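Local coordinates for conserved hypothetical protein (Pyrococcus furiosus, PDB 1Y81) that is a conserved protein of the CoA-binding domain family with a Rossmann-like fold, and binds coenzyme A, at residues A[16-21]-A[45-50]. Numbering follows the deposited sequence.
With COA (coenzyme A), chain C.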
loop_
_atom_site.group_PDB
_atom_site.type_symbol
_atom_site.label_atom_id
_atom_site.label_comp_id
_atom_site.label_asym_id
_atom_site.label_seq_id
_atom_site.Cartn_x
_atom_site.Cartn_y
_atom_site.Cartn_z
ATOM N N LYS A 16 3.996 -0.294 11.205
ATOM C CA LYS A 16 4.502 -1.113 10.104
ATOM C C LYS A 16 3.568 -0.967 8.900
ATOM O O LYS A 16 2.403 -1.352 8.952
ATOM C CB LYS A 16 4.586 -2.570 10.542
ATOM C CG LYS A 16 5.427 -3.457 9.653
ATOM C CD LYS A 16 5.606 -4.830 10.301
ATOM C CE LYS A 16 6.450 -5.753 9.433
ATOM N NZ LYS A 16 6.739 -7.075 10.089
ATOM N N ILE A 17 4.102 -0.405 7.822
ATOM C CA ILE A 17 3.305 0.000 6.671
ATOM C C ILE A 17 3.795 -0.730 5.418
ATOM O O ILE A 17 4.984 -0.651 5.094
ATOM C CB ILE A 17 3.440 1.543 6.439
ATOM C CG1 ILE A 17 2.914 2.335 7.663
ATOM C CG2 ILE A 17 2.775 1.965 5.091
ATOM C CD1 ILE A 17 3.141 3.835 7.593
ATOM N N ALA A 18 2.901 -1.431 4.731
ATOM C CA ALA A 18 3.228 -1.968 3.387
ATOM C C ALA A 18 2.856 -0.950 2.304
ATOM O O ALA A 18 1.840 -0.263 2.418
ATOM C CB ALA A 18 2.550 -3.268 3.129
ATOM N N LEU A 19 3.674 -0.872 1.257
ATOM C CA LEU A 19 3.467 0.145 0.214
ATOM C C LEU A 19 3.333 -0.502 -1.165
ATOM O O LEU A 19 4.348 -0.851 -1.812
ATOM C CB LEU A 19 4.605 1.188 0.237
ATOM C CG LEU A 19 4.494 2.323 -0.790
ATOM C CD1 LEU A 19 3.159 3.134 -0.612
ATOM C CD2 LEU A 19 5.736 3.242 -0.745
ATOM N N VAL A 20 2.085 -0.650 -1.610
ATOM C CA VAL A 20 1.768 -1.289 -2.885
ATOM C C VAL A 20 1.982 -0.238 -3.990
ATOM O O VAL A 20 1.324 0.794 -3.992
ATOM C CB VAL A 20 0.313 -1.841 -2.926
ATOM C CG1 VAL A 20 -0.063 -2.309 -4.365
ATOM C CG2 VAL A 20 0.122 -2.994 -1.905
ATOM N N GLY A 21 2.916 -0.522 -4.909
ATOM C CA GLY A 21 3.330 0.452 -5.914
ATOM C C GLY A 21 4.603 1.194 -5.560
ATOM O O GLY A 21 4.992 2.132 -6.270
ATOM N N LEU A 45 7.450 -1.690 4.099
ATOM C CA LEU A 45 7.658 -2.894 3.333
ATOM C C LEU A 45 7.166 -2.626 1.918
ATOM O O LEU A 45 5.966 -2.637 1.681
ATOM C CB LEU A 45 6.911 -4.086 3.949
ATOM C CG LEU A 45 7.598 -4.744 5.173
ATOM C CD1 LEU A 45 7.655 -3.807 6.371
ATOM C CD2 LEU A 45 6.863 -6.002 5.559
ATOM N N PRO A 46 8.102 -2.400 0.981
ATOM C CA PRO A 46 7.686 -2.176 -0.397
ATOM C C PRO A 46 7.046 -3.410 -1.048
ATOM O O PRO A 46 7.449 -4.564 -0.789
ATOM C CB PRO A 46 8.996 -1.815 -1.132
ATOM C CG PRO A 46 10.080 -2.028 -0.200
ATOM C CD PRO A 46 9.560 -2.343 1.155
ATOM N N VAL A 47 6.056 -3.171 -1.903
ATOM C CA VAL A 47 5.430 -4.246 -2.623
ATOM C C VAL A 47 5.333 -3.866 -4.111
ATOM O O VAL A 47 4.602 -2.936 -4.489
ATOM C CB VAL A 47 4.005 -4.583 -2.052
ATOM C CG1 VAL A 47 3.319 -5.637 -2.896
ATOM C CG2 VAL A 47 4.071 -4.941 -0.503
ATOM N N ASN A 48 6.088 -4.585 -4.936
ATOM C CA ASN A 48 6.151 -4.334 -6.390
ATOM C C ASN A 48 6.928 -5.490 -7.040
ATOM O O ASN A 48 8.096 -5.684 -6.728
ATOM C CB ASN A 48 6.819 -2.980 -6.692
ATOM C CG ASN A 48 6.784 -2.613 -8.211
ATOM O OD1 ASN A 48 6.787 -3.495 -9.077
ATOM N ND2 ASN A 48 6.744 -1.326 -8.507
ATOM N N PRO A 49 6.270 -6.264 -7.932
ATOM C CA PRO A 49 6.915 -7.414 -8.629
ATOM C C PRO A 49 8.155 -7.050 -9.472
ATOM O O PRO A 49 8.954 -7.939 -9.782
ATOM C CB PRO A 49 5.809 -7.948 -9.558
ATOM C CG PRO A 49 4.533 -7.366 -9.065
ATOM C CD PRO A 49 4.854 -6.095 -8.325
ATOM N N ASN A 50 8.312 -5.770 -9.835
ATOM C CA ASN A 50 9.459 -5.315 -10.660
ATOM C C ASN A 50 10.810 -5.278 -9.935
ATOM O O ASN A 50 11.879 -5.297 -10.587
ATOM C CB ASN A 50 9.212 -3.902 -11.228
ATOM C CG ASN A 50 8.191 -3.869 -12.353
ATOM O OD1 ASN A 50 7.619 -2.812 -12.639
ATOM N ND2 ASN A 50 7.962 -4.996 -13.003
HETATM N N1A COA C . 1.598 -4.695 -7.239
HETATM C C2A COA C . 2.516 -3.759 -6.835
HETATM N N3A COA C . 2.881 -2.739 -7.679
HETATM C C4A COA C . 2.362 -2.681 -8.934
HETATM C C5A COA C . 1.432 -3.619 -9.376
HETATM C C6A COA C . 1.045 -4.638 -8.517
HETATM N N6A COA C . 0.169 -5.549 -8.914
HETATM N N7A COA C . 1.077 -3.290 -10.643
HETATM C C8A COA C . 1.757 -2.170 -10.996
HETATM N N9A COA C . 2.554 -1.793 -9.950
HETATM C C1B COA C . 3.505 -0.662 -9.878
HETATM C C2B COA C . 3.904 -0.127 -11.254
HETATM O O2B COA C . 4.729 -1.040 -12.021
HETATM C C3B COA C . 4.564 1.181 -10.801
HETATM O O3B COA C . 5.901 1.007 -10.369
HETATM P P3B COA C . 7.144 1.109 -11.415
HETATM O O7A COA C . 8.096 -0.029 -11.196
HETATM O O8A COA C . 7.796 2.420 -11.152
HETATM O O9A COA C . 6.603 0.935 -12.801
HETATM C C4B COA C . 3.755 1.616 -9.572
HETATM O O4B COA C . 3.032 0.451 -9.142
HETATM C C5B COA C . 2.788 2.780 -9.862
HETATM O O5B COA C . 1.941 2.386 -10.922
HETATM P P1A COA C . 1.793 3.287 -12.249
HETATM O O1A COA C . 0.998 2.534 -13.287
HETATM O O2A COA C . 3.158 3.756 -12.702
HETATM O O3A COA C . 0.893 4.486 -11.662
HETATM P P2A COA C . 1.362 6.014 -11.509
HETATM O O4A COA C . 1.576 6.623 -12.871
HETATM O O5A COA C . 2.534 6.234 -10.624
HETATM O O6A COA C . 0.091 6.679 -10.805
HETATM C CBP COA C . -1.756 6.791 -9.269
HETATM C CCP COA C . -0.313 6.291 -9.505
HETATM C CDP COA C . -2.168 6.331 -7.864
HETATM C CEP COA C . -2.698 6.138 -10.278
HETATM C CAP COA C . -1.837 8.326 -9.427
HETATM O OAP COA C . -3.179 8.770 -9.322
HETATM C C9P COA C . -0.996 8.912 -8.328
HETATM O O9P COA C . 0.339 9.203 -8.596
HETATM N N8P COA C . -1.591 9.059 -7.136
HETATM C C7P COA C . -0.939 9.510 -5.913
HETATM C C6P COA C . -0.755 10.976 -5.818
HETATM C C5P COA C . -0.157 11.276 -4.473
HETATM O O5P COA C . 0.331 10.391 -3.731
HETATM N N4P COA C . -0.205 12.557 -4.215
HETATM C C3P COA C . 0.267 13.204 -3.034
HETATM C C2P COA C . -0.853 14.036 -2.410
HETATM S S1P COA C . -2.213 12.964 -1.838
#
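Val-20 and Val-47 are in register on one face of a parallel sheet, where strand 16-20 pairs with the end of strand 43-47. Their side chains cross at an angle, and CG2 of Val-20 comes within 4.2 Å of CB of Val-47. Ala-18 and Leu-45 share this face, and CB of Ala-18 lies 4.3 Å from CG2 of Val-47. Further back, the methyls of Leu-45 meet the aliphatic part of Lys-16. CG of Lys-16 is anti to the backbone N (chi1 -164°) and the chain beyond it is extended, which carries CE to 3.8 Å from Leu-45 CD1. The charged tip reaches a salt bridge with Asp-69. Leu-19 and Pro-46 point to the other face.

Four backbone hydrogen bonds form the regular ladder of a parallel pair. Leu-45 N gives to Ile-17 O, Leu-19 N to Leu-45 O, Val-47 N to Leu-19 O and Gly-21 N to Val-47 O, at 2.9 to 3.0 Å.

Past the ladder the two segments border the coenzyme A pocket. CG1 of Val-20, anti to the backbone N (chi1 171°), lies 3.9 Å from C2A of the adenine. CA of Gly-21 sits 3.2 Å from the ribose O4B, with a positive phi (98°) that glycine adopts easily. ND2 of Asn-48 donates to phosphate oxygen O7A at 3.3 Å, more weakly to O3B, and also to Ala-22 O. Its OD1 accepts from Asn-50 N, forming an Asx turn consistent with a fixed orientation of the amide.

The contact joins the two strands of the first beta-alpha-beta unit of the Rossmann-like fold. Helix 29-39 makes the crossover and packs on Leu-19 through Ile-33 and Leu-34. Strand 43-47 is outermost in the sheet, and strand 72-75 flanks strand 16-20 on its other side.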